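Putative endo-1,4-beta-xylanase (Bacteroides thetaiotaomicron VPI-5482, PDB 5MSX) is a family 43 glycoside hydrolase that probably hydrolyses glycosidic bonds in plant pectin, acting as an arabinofuranosidase on rhamnogalacturonan II. Local coordinates at residues C[241-246]-C[301-306]; C[83-88]-C[131-136]; C[171-176]-C[186-191]. All coordinates share one frame; numbering follows the deposited sequence. Where two conformers were deposited one is given.

Contact 1. Residues C[241-246]-C[301-306]. With EDO (1,2-ethanediol), chain B; EDO (1,2-ethanediol), chain D.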
loop_
_atom_site.group_PDB
_atom_site.type_symbol
_atom_site.label_atom_id
_atom_site.label_comp_id
_atom_site.label_asym_id
_atom_site.label_seq_id
_atom_site.Cartn_x
_atom_site.Cartn_y
_atom_site.Cartn_z
ATOM N N PRO C 241 -9.872 -28.697 -19.759
ATOM C CA PRO C 241 -10.480 -29.039 -21.052
ATOM C C PRO C 241 -9.794 -30.258 -21.631
ATOM O O PRO C 241 -8.687 -30.614 -21.189
ATOM C CB PRO C 241 -10.172 -27.817 -21.909
ATOM C CG PRO C 241 -8.862 -27.350 -21.382
ATOM C CD PRO C 241 -8.864 -27.636 -19.900
ATOM N N GLU C 242 -10.417 -30.883 -22.621
ATOM C CA GLU C 242 -9.822 -32.057 -23.293
ATOM C C GLU C 242 -8.501 -31.720 -23.990
ATOM O O GLU C 242 -7.521 -32.463 -23.890
ATOM C CB GLU C 242 -10.807 -32.651 -24.317
ATOM N N GLN C 243 -8.472 -30.579 -24.667
ATOM C CA GLN C 243 -7.304 -30.103 -25.394
ATOM C C GLN C 243 -6.519 -29.154 -24.463
ATOM O O GLN C 243 -6.508 -27.920 -24.640
ATOM C CB GLN C 243 -7.820 -29.405 -26.658
ATOM C CG GLN C 243 -6.799 -28.964 -27.671
ATOM C CD GLN C 243 -7.472 -28.386 -28.928
ATOM O OE1 GLN C 243 -8.261 -27.443 -28.845
ATOM N NE2 GLN C 243 -7.152 -28.939 -30.085
ATOM N N ASP C 244 -5.889 -29.742 -23.445
ATOM C CA ASP C 244 -5.197 -29.000 -22.374
ATOM C C ASP C 244 -3.675 -28.742 -22.604
ATOM O O ASP C 244 -3.069 -27.990 -21.849
ATOM C CB ASP C 244 -5.453 -29.661 -20.991
ATOM C CG ASP C 244 -4.712 -31.011 -20.813
ATOM O OD1 ASP C 244 -4.509 -31.724 -21.827
ATOM O OD2 ASP C 244 -4.319 -31.339 -19.665
ATOM N N ILE C 245 -3.070 -29.346 -23.628
ATOM C CA ILE C 245 -1.663 -29.104 -23.942
ATOM C C ILE C 245 -1.583 -27.954 -24.941
ATOM O O ILE C 245 -2.007 -28.072 -26.072
ATOM C CB ILE C 245 -0.961 -30.331 -24.526
ATOM C CG1 ILE C 245 -0.964 -31.498 -23.518
ATOM C CG2 ILE C 245 0.465 -29.993 -24.921
ATOM C CD1 ILE C 245 0.073 -31.437 -22.426
ATOM N N ILE C 246 -1.018 -26.844 -24.514
ATOM C CA ILE C 246 -1.002 -25.672 -25.363
ATOM C C ILE C 246 0.340 -25.383 -26.032
ATOM O O ILE C 246 0.343 -24.655 -26.985
ATOM C CB ILE C 246 -1.601 -24.435 -24.692
ATOM C CG1 ILE C 246 -0.815 -24.017 -23.467
ATOM C CG2 ILE C 246 -3.065 -24.695 -24.331
ATOM C CD1 ILE C 246 -1.494 -22.910 -22.696
ATOM N N ILE C 301 -8.225 -22.155 -24.657
ATOM C CA ILE C 301 -7.024 -21.684 -25.365
ATOM C C ILE C 301 -6.753 -22.596 -26.553
ATOM O O ILE C 301 -6.762 -23.834 -26.410
ATOM C CB ILE C 301 -5.777 -21.668 -24.445
ATOM C CG1 ILE C 301 -5.960 -20.681 -23.291
ATOM C CG2 ILE C 301 -4.522 -21.319 -25.231
ATOM C CD1 ILE C 301 -4.934 -20.822 -22.180
ATOM N N ARG C 302 -6.504 -22.003 -27.719
ATOM C CA ARG C 302 -6.116 -22.799 -28.884
ATOM C C ARG C 302 -4.642 -23.171 -28.755
ATOM O O ARG C 302 -3.823 -22.285 -28.486
ATOM C CB ARG C 302 -6.356 -22.032 -30.182
ATOM C CG ARG C 302 -7.835 -21.650 -30.404
ATOM C CD ARG C 302 -8.107 -21.015 -31.778
ATOM N NE ARG C 302 -7.551 -21.827 -32.866
ATOM C CZ ARG C 302 -7.994 -23.016 -33.238
ATOM N NH1 ARG C 302 -9.065 -23.575 -32.663
ATOM N NH2 ARG C 302 -7.367 -23.658 -34.212
ATOM N N PRO C 303 -4.292 -24.464 -28.932
ATOM C CA PRO C 303 -2.858 -24.822 -28.852
ATOM C C PRO C 303 -2.027 -23.909 -29.748
ATOM O O PRO C 303 -2.429 -23.613 -30.879
ATOM C CB PRO C 303 -2.834 -26.282 -29.323
ATOM C CG PRO C 303 -4.162 -26.811 -28.914
ATOM C CD PRO C 303 -5.139 -25.662 -29.065
ATOM N N VAL C 304 -0.897 -23.438 -29.235
ATOM C CA VAL C 304 -0.132 -22.388 -29.904
ATOM C C VAL C 304 0.574 -22.930 -31.140
ATOM O O VAL C 304 1.172 -23.964 -31.081
ATOM C CB VAL C 304 0.920 -21.758 -28.963
ATOM C CG1 VAL C 304 1.735 -20.698 -29.711
ATOM C CG2 VAL C 304 0.221 -21.135 -27.761
ATOM N N GLU C 305 0.494 -22.191 -32.243
ATOM C CA GLU C 305 1.178 -22.541 -33.483
ATOM C C GLU C 305 2.582 -21.943 -33.365
ATOM O O GLU C 305 2.750 -20.734 -33.476
ATOM C CB GLU C 305 0.428 -21.969 -34.698
ATOM C CG GLU C 305 -0.860 -22.732 -35.042
ATOM C CD GLU C 305 -0.582 -24.092 -35.685
ATOM O OE1 GLU C 305 0.535 -24.315 -36.214
ATOM O OE2 GLU C 305 -1.479 -24.957 -35.682
ATOM N N LEU C 306 3.574 -22.782 -33.090
ATOM C CA LEU C 306 4.908 -22.289 -32.798
ATOM C C LEU C 306 5.706 -22.046 -34.090
ATOM O O LEU C 306 5.688 -22.857 -35.005
ATOM C CB LEU C 306 5.663 -23.272 -31.895
ATOM C CG LEU C 306 4.949 -23.642 -30.598
ATOM C CD1 LEU C 306 5.610 -24.867 -29.970
ATOM C CD2 LEU C 306 4.911 -22.483 -29.613
HETATM C C1 EDO B . -3.288 -19.838 -31.119
HETATM O O1 EDO B . -2.912 -20.141 -29.756
HETATM C C2 EDO B . -2.296 -20.143 -32.227
HETATM O O2 EDO B . -1.010 -19.476 -32.026
HETATM C C1 EDO D . -4.092 -33.771 -25.862
HETATM O O1 EDO D . -5.206 -33.572 -26.728
HETATM C C2 EDO D . -4.065 -32.628 -24.878
HETATM O O2 EDO D . -4.018 -31.355 -25.541
HETATM O O HOH W 1 -7.943 -25.758 -24.960
HETATM O O HOH W 2 1.949 -26.262 -29.517
#
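At the outer edge of a four-stranded antiparallel sheet of the family 43 catalytic domain, Ile246 of end strand 245-247 meets Pro303 and Val304 of the loop that follows strand 287-293. One direct hydrogen bond ties the backbones: Val304 N donates to Ile246 O at 2.8 Å. The bond is nearly straight (168° at the hydrogen), and the donor lies in the carbonyl plane. Beside it, Pro303 is caught between Gln243 and the strand. Its CG and CD lie against the side chain of Gln243, which crosses the ring at about a right angle, with Gln243 CD 3.6 Å from Pro303 CD. The glutamine reaches there because CG stands opposite the backbone N (chi1 -173°) and the chain runs on extended; its amide meets the ring carbons by van der Waals contact, with no hydrogen bond across the contact. Cutting Pro303 back to an alanine would remove CG and CD, and would probably leave the flank of Gln243 without its partner and that side chain freer to swing. Family 43 domains are five-bladed beta-propellers, and this loop runs alongside the last strand of one blade. Inward, Ile246 CG2 touches Ile301 CG2 at 3.8 Å. Ile246 CD1 lies 4.1 Å from Ile301 CD1. Both isoleucines reach Leu214 of strand 210-217, and Ile246 also packs on Tyr227 of strand 224-230. A water donates to Gln243 O at 2.6 Å and to Ile301 O at 2.7 Å, joining two carbonyls that could not bond to each other directly. A 1,2-ethanediol, probably from the crystallisation liquor, spans Arg302 O and Glu305 N, while a second one accepts from Ile245 N.

Contact 2. Residues C[83-88]-C[131-136]. With EDO (1,2-ethanediol), chain Q.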
loop_
_atom_site.group_PDB
_atom_site.type_symbol
_atom_site.label_atom_id
_atom_site.label_comp_id
_atom_site.label_asym_id
_atom_site.label_seq_id
_atom_site.Cartn_x
_atom_site.Cartn_y
_atom_site.Cartn_z
ATOM N N PHE C 83 19.032 -4.300 -10.372
ATOM C CA PHE C 83 18.995 -4.851 -9.022
ATOM C C PHE C 83 20.435 -4.948 -8.491
ATOM O O PHE C 83 20.984 -6.056 -8.390
ATOM C CB PHE C 83 18.326 -6.226 -9.082
ATOM C CG PHE C 83 17.714 -6.712 -7.796
ATOM C CD1 PHE C 83 18.208 -6.358 -6.532
ATOM C CD2 PHE C 83 16.681 -7.635 -7.859
ATOM C CE1 PHE C 83 17.632 -6.878 -5.376
ATOM C CE2 PHE C 83 16.106 -8.160 -6.715
ATOM C CZ PHE C 83 16.590 -7.788 -5.465
ATOM N N PRO C 84 21.036 -3.790 -8.110
ATOM C CA PRO C 84 22.452 -3.745 -7.685
ATOM C C PRO C 84 22.871 -4.779 -6.656
ATOM O O PRO C 84 23.844 -5.483 -6.884
ATOM C CB PRO C 84 22.605 -2.315 -7.164
ATOM C CG PRO C 84 21.687 -1.541 -8.048
ATOM C CD PRO C 84 20.460 -2.431 -8.125
ATOM N N SER C 85 22.120 -4.947 -5.583
ATOM C CA SER C 85 22.519 -5.921 -4.574
ATOM C C SER C 85 22.592 -7.383 -5.064
ATOM O O SER C 85 23.312 -8.194 -4.477
ATOM C CB SER C 85 21.650 -5.814 -3.315
ATOM O OG SER C 85 20.410 -6.497 -3.432
ATOM N N ALA C 86 21.857 -7.732 -6.120
ATOM C CA ALA C 86 21.797 -9.119 -6.569
ATOM C C ALA C 86 22.616 -9.367 -7.819
ATOM O O ALA C 86 22.594 -10.481 -8.338
ATOM C CB ALA C 86 20.347 -9.523 -6.814
ATOM N N ALA C 87 23.350 -8.359 -8.277
ATOM C CA ALA C 87 24.029 -8.366 -9.574
ATOM C C ALA C 87 25.085 -9.479 -9.818
ATOM O O ALA C 87 25.423 -9.754 -10.945
ATOM C CB ALA C 87 24.655 -7.011 -9.833
ATOM N N LYS C 88 25.602 -10.093 -8.773
ATOM C CA LYS C 88 26.553 -11.181 -8.911
ATOM C C LYS C 88 26.027 -12.457 -8.278
ATOM O O LYS C 88 26.761 -13.425 -8.117
ATOM C CB LYS C 88 27.880 -10.750 -8.292
ATOM C CG LYS C 88 28.301 -9.347 -8.747
ATOM C CD LYS C 88 29.800 -9.166 -8.681
ATOM C CE LYS C 88 30.191 -7.695 -8.675
ATOM N NZ LYS C 88 31.656 -7.531 -8.432
ATOM N N GLY C 131 14.112 -6.692 5.297
ATOM C CA GLY C 131 15.445 -7.021 5.831
ATOM C C GLY C 131 16.508 -6.137 5.229
ATOM O O GLY C 131 16.188 -5.165 4.536
ATOM N N LYS C 132 17.776 -6.467 5.485
ATOM C CA LYS C 132 18.894 -5.735 4.885
ATOM C C LYS C 132 19.018 -6.096 3.399
ATOM O O LYS C 132 18.864 -7.272 3.022
ATOM C CB LYS C 132 20.200 -6.044 5.623
ATOM N N ASP C 133 19.274 -5.090 2.563
ATOM C CA ASP C 133 19.513 -5.316 1.133
ATOM C C ASP C 133 20.846 -6.053 0.794
ATOM O O ASP C 133 21.758 -5.472 0.217
ATOM C CB ASP C 133 19.429 -3.996 0.341
ATOM C CG ASP C 133 19.303 -4.233 -1.175
ATOM O OD1 ASP C 133 18.763 -5.290 -1.588
ATOM O OD2 ASP C 133 19.746 -3.380 -1.958
ATOM N N GLU C 134 20.936 -7.338 1.121
ATOM C CA GLU C 134 22.150 -8.119 0.846
ATOM C C GLU C 134 21.847 -9.600 0.806
ATOM O O GLU C 134 20.846 -10.046 1.376
ATOM C CB GLU C 134 23.220 -7.845 1.905
ATOM C CG GLU C 134 22.759 -8.113 3.318
ATOM C CD GLU C 134 23.879 -7.966 4.334
ATOM O OE1 GLU C 134 24.513 -6.885 4.384
ATOM O OE2 GLU C 134 24.111 -8.934 5.094
ATOM N N PHE C 135 22.739 -10.352 0.156
ATOM C CA PHE C 135 22.548 -11.783 -0.063
ATOM C C PHE C 135 23.702 -12.591 0.475
ATOM O O PHE C 135 24.832 -12.153 0.427
ATOM C CB PHE C 135 22.374 -12.083 -1.565
ATOM C CG PHE C 135 21.132 -11.472 -2.137
ATOM C CD1 PHE C 135 19.897 -12.092 -1.959
ATOM C CD2 PHE C 135 21.182 -10.267 -2.803
ATOM C CE1 PHE C 135 18.737 -11.523 -2.472
ATOM C CE2 PHE C 135 20.020 -9.682 -3.302
ATOM C CZ PHE C 135 18.799 -10.318 -3.131
ATOM N N TYR C 136 23.378 -13.774 0.982
ATOM C CA TYR C 136 24.350 -14.782 1.348
ATOM C C TYR C 136 23.602 -16.096 1.278
ATOM O O TYR C 136 22.378 -16.099 1.325
ATOM C CB TYR C 136 24.900 -14.528 2.761
ATOM C CG TYR C 136 23.869 -14.431 3.878
ATOM C CD1 TYR C 136 23.332 -15.570 4.455
ATOM C CD2 TYR C 136 23.479 -13.191 4.392
ATOM C CE1 TYR C 136 22.420 -15.492 5.490
ATOM C CE2 TYR C 136 22.563 -13.099 5.435
ATOM C CZ TYR C 136 22.042 -14.256 5.973
ATOM O OH TYR C 136 21.129 -14.194 7.002
HETATM C C1 EDO Q . 12.087 -6.208 8.129
HETATM O O1 EDO Q . 12.142 -5.233 7.074
HETATM C C2 EDO Q . 13.068 -5.822 9.234
HETATM O O2 EDO Q . 14.437 -5.808 8.794
HETATM O O HOH W 3 19.848 -3.371 -4.591
#
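This is a mixed polar and aromatic contact between two loops of the catalytic domain, a five-bladed beta-propeller in this family, one leading from strand 78-79 to strand 91-92 and the other from strand 127-128 to strand 156-159. Its polar half joins Ser85, on a short 3-10 turn, to Asp133. Ser85 OG donates to Asp133 OD1 at 2.8 Å, coming from above the carboxylate plane, 47° out of it. The hydroxyl sits between the backbone N and the carbonyl carbon of its own residue (chi1 82°), which turns it to the aspartate. A water completes a second link: it accepts from Ser85 N at 2.9 Å and donates to Asp133 OD2 at 2.6 Å. Both carboxylate oxygens are thus tied to the same serine, one directly and one through water, an arrangement that should limit rotation of the carboxylate. Asp133 itself is the centre of an inverse gamma turn, closed by Glu134 N bonding to Lys132 O.

The other half is carried by Phe135. The polar Ser85 OG lies 3.2 Å from Phe135 CE2, at the ring edge and near its plane, and Ala86 CB approaches the same carbon obliquely at 3.5 Å. Phe83 crosses Phe135 at about a right angle, the two CZ atoms 4.1 Å apart. Ala86 CB also rests on a face of the Phe83 ring, 3.8 Å above its plane and offset to the rim, filling the corner between the two aromatics. Strand 109-110 adjoins these side chains, its Ile110 touching Phe83, Ala86 and Phe135; Phe135 also packs edge-to-face with Tyr115 of strand 113-119, and Asp133 OD1 takes a further bond from Leu128 N at the end of strand 127-128.

Contact 3. Residues C[171-176]-C[186-191]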
loop_
_atom_site.group_PDB
_atom_site.type_symbol
_atom_site.label_atom_id
_atom_site.label_comp_id
_atom_site.label_asym_id
_atom_site.label_seq_id
_atom_site.Cartn_x
_atom_site.Cartn_y
_atom_site.Cartn_z
ATOM N N ARG C 171 5.439 -26.119 -8.595
ATOM C CA ARG C 171 4.743 -27.287 -8.034
ATOM C C ARG C 171 3.293 -27.000 -7.639
ATOM O O ARG C 171 2.721 -27.601 -6.704
ATOM C CB ARG C 171 5.573 -27.936 -6.913
ATOM C CG ARG C 171 7.035 -28.154 -7.305
ATOM C CD ARG C 171 7.705 -29.218 -6.419
ATOM N NE ARG C 171 7.200 -30.576 -6.731
ATOM C CZ ARG C 171 7.643 -31.697 -6.139
ATOM N NH1 ARG C 171 8.582 -31.641 -5.177
ATOM N NH2 ARG C 171 7.150 -32.883 -6.500
ATOM N N ARG C 172 2.680 -26.129 -8.433
ATOM C CA ARG C 172 1.256 -25.864 -8.374
ATOM C C ARG C 172 0.796 -25.147 -7.083
ATOM O O ARG C 172 -0.357 -25.250 -6.681
ATOM C CB ARG C 172 0.453 -27.145 -8.648
ATOM C CG ARG C 172 0.840 -27.920 -9.916
ATOM C CD ARG C 172 0.037 -29.213 -9.987
ATOM N NE ARG C 172 0.262 -29.974 -11.211
ATOM C CZ ARG C 172 1.376 -30.658 -11.499
ATOM N NH1 ARG C 172 2.420 -30.686 -10.664
ATOM N NH2 ARG C 172 1.465 -31.310 -12.671
ATOM N N HIS C 173 1.694 -24.378 -6.490
ATOM C CA HIS C 173 1.394 -23.669 -5.258
ATOM C C HIS C 173 0.757 -22.315 -5.523
ATOM O O HIS C 173 1.134 -21.621 -6.472
ATOM C CB HIS C 173 2.651 -23.492 -4.416
ATOM C CG HIS C 173 3.103 -24.758 -3.753
ATOM N ND1 HIS C 173 4.213 -25.467 -4.169
ATOM C CD2 HIS C 173 2.584 -25.456 -2.716
ATOM C CE1 HIS C 173 4.371 -26.533 -3.399
ATOM N NE2 HIS C 173 3.391 -26.556 -2.518
ATOM N N VAL C 174 -0.178 -21.947 -4.648
ATOM C CA VAL C 174 -0.790 -20.614 -4.653
ATOM C C VAL C 174 -1.249 -20.190 -3.231
ATOM O O VAL C 174 -1.741 -21.004 -2.444
ATOM C CB VAL C 174 -1.976 -20.541 -5.634
ATOM C CG1 VAL C 174 -3.109 -21.461 -5.221
ATOM C CG2 VAL C 174 -2.478 -19.113 -5.787
ATOM N N ALA C 175 -1.053 -18.917 -2.940
ATOM C CA ALA C 175 -1.482 -18.315 -1.682
ATOM C C ALA C 175 -1.829 -16.845 -1.916
ATOM O O ALA C 175 -1.256 -16.207 -2.814
ATOM C CB ALA C 175 -0.365 -18.421 -0.662
ATOM N N LYS C 176 -2.724 -16.291 -1.095
ATOM C CA LYS C 176 -2.951 -14.842 -1.100
ATOM C C LYS C 176 -1.697 -14.086 -0.672
ATOM O O LYS C 176 -0.856 -14.613 0.056
ATOM C CB LYS C 176 -4.118 -14.441 -0.203
ATOM C CG LYS C 176 -5.453 -14.943 -0.722
ATOM C CD LYS C 176 -6.607 -14.454 0.141
ATOM C CE LYS C 176 -7.908 -14.824 -0.517
ATOM N NZ LYS C 176 -9.021 -14.646 0.442
ATOM N N SER C 186 -0.805 -17.428 5.346
ATOM C CA SER C 186 -0.496 -18.744 5.919
ATOM C C SER C 186 -1.245 -19.873 5.215
ATOM O O SER C 186 -0.805 -21.019 5.255
ATOM C CB SER C 186 -0.765 -18.777 7.437
ATOM O OG SER C 186 -2.152 -18.871 7.731
ATOM N N VAL C 187 -2.367 -19.562 4.556
ATOM C CA VAL C 187 -3.138 -20.581 3.850
ATOM C C VAL C 187 -2.554 -20.787 2.441
ATOM O O VAL C 187 -2.652 -19.900 1.602
ATOM C CB VAL C 187 -4.628 -20.214 3.774
ATOM C CG1 VAL C 187 -5.407 -21.298 3.034
ATOM C CG2 VAL C 187 -5.210 -20.015 5.185
ATOM N N VAL C 188 -1.930 -21.944 2.205
ATOM C CA VAL C 188 -1.281 -22.293 0.920
ATOM C C VAL C 188 -2.055 -23.432 0.305
ATOM O O VAL C 188 -2.321 -24.403 0.996
ATOM C CB VAL C 188 0.172 -22.751 1.130
ATOM C CG1 VAL C 188 0.832 -23.060 -0.228
ATOM C CG2 VAL C 188 0.976 -21.697 1.900
ATOM N N GLN C 189 -2.471 -23.311 -0.961
ATOM C CA GLN C 189 -3.198 -24.383 -1.631
ATOM C C GLN C 189 -2.360 -24.988 -2.749
ATOM O O GLN C 189 -1.460 -24.342 -3.302
ATOM C CB GLN C 189 -4.523 -23.910 -2.237
ATOM C CG GLN C 189 -5.505 -23.227 -1.269
ATOM C CD GLN C 189 -6.306 -24.152 -0.371
ATOM O OE1 GLN C 189 -5.993 -25.332 -0.215
ATOM N NE2 GLN C 189 -7.354 -23.606 0.236
ATOM N N VAL C 190 -2.681 -26.233 -3.091
ATOM C CA VAL C 190 -2.069 -26.905 -4.234
ATOM C C VAL C 190 -3.149 -27.049 -5.282
ATOM O O VAL C 190 -4.186 -27.622 -5.013
ATOM C CB VAL C 190 -1.455 -28.268 -3.832
ATOM C CG1 VAL C 190 -0.929 -29.006 -5.055
ATOM C CG2 VAL C 190 -0.331 -28.053 -2.819
ATOM N N ILE C 191 -2.921 -26.470 -6.464
ATOM C CA ILE C 191 -3.905 -26.506 -7.539
ATOM C C ILE C 191 -3.964 -27.913 -8.087
ATOM O O ILE C 191 -2.920 -28.545 -8.333
ATOM C CB ILE C 191 -3.556 -25.530 -8.680
ATOM C CG1 ILE C 191 -3.719 -24.088 -8.195
ATOM C CG2 ILE C 191 -4.441 -25.765 -9.905
ATOM C CD1 ILE C 191 -2.745 -23.137 -8.851
HETATM O O HOH W 4 -4.069 -17.801 0.932
#
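Strand 187-190, the outer strand of a four-stranded propeller blade, runs antiparallel to strand 173-176, the axes 4.8 Å apart at closest and 149° between directions. Val174 and Gln189 form a hydrogen-bonded pair: Val174 N to Gln189 O is 3.0 Å and Gln189 N to Val174 O is 2.8 Å. Ile191 N continues the pattern to Arg172 O at 2.8 Å, in the carbonyl plane, and His173 with Val190 forms the non-hydrogen-bonded pair between them. Further along, a water bridges Lys176 N and Val187 O.

Side chains alternate between the two faces. On one, His173 CD2 lies 3.9 Å from both Val188 CG1 and Val190 CG2, while the ring stacks on Trp169 and ND1 bonds to Gly170 O. On the other, Val174 CG1 meets Ile191 CG1, just past the end of strand 187-190, at 4.0 Å, the side chains crossing at about a right angle. The aliphatic part of Arg172 runs extended past Ile191, CD lying 3.5 Å from Ile191 O, and carries NE to Thr193 OG1 and NH2 to Glu197 O. Arg172, with Arg171, whose backbone bonds to Ser199, thus ties the start of strand 173-176 to the segment before Glu200, the predicted proton donor.

Along the chain, contact 2 closes first, then contact 3, then contact 1; none encloses another. Contacts 1 and 2 stand far apart, about 39 Å between centres, and contact 3 lies 27 Å from contact 2 and 24 Å from contact 1, between centres. Contacts 1 and 3 come nearest, about 9 Å between closest atoms, without touching. Each involves the outermost strand of a separate four-stranded antiparallel sheet, 245-247 and 187-190, whereas contact 2 joins loops beside the sheet containing strands 109-110 and 113-119. The three thus lie in different sectors of the beta-propeller, and Arg195 connects two of them, salt-bridged to Asp244 and weakly bonded to Arg172.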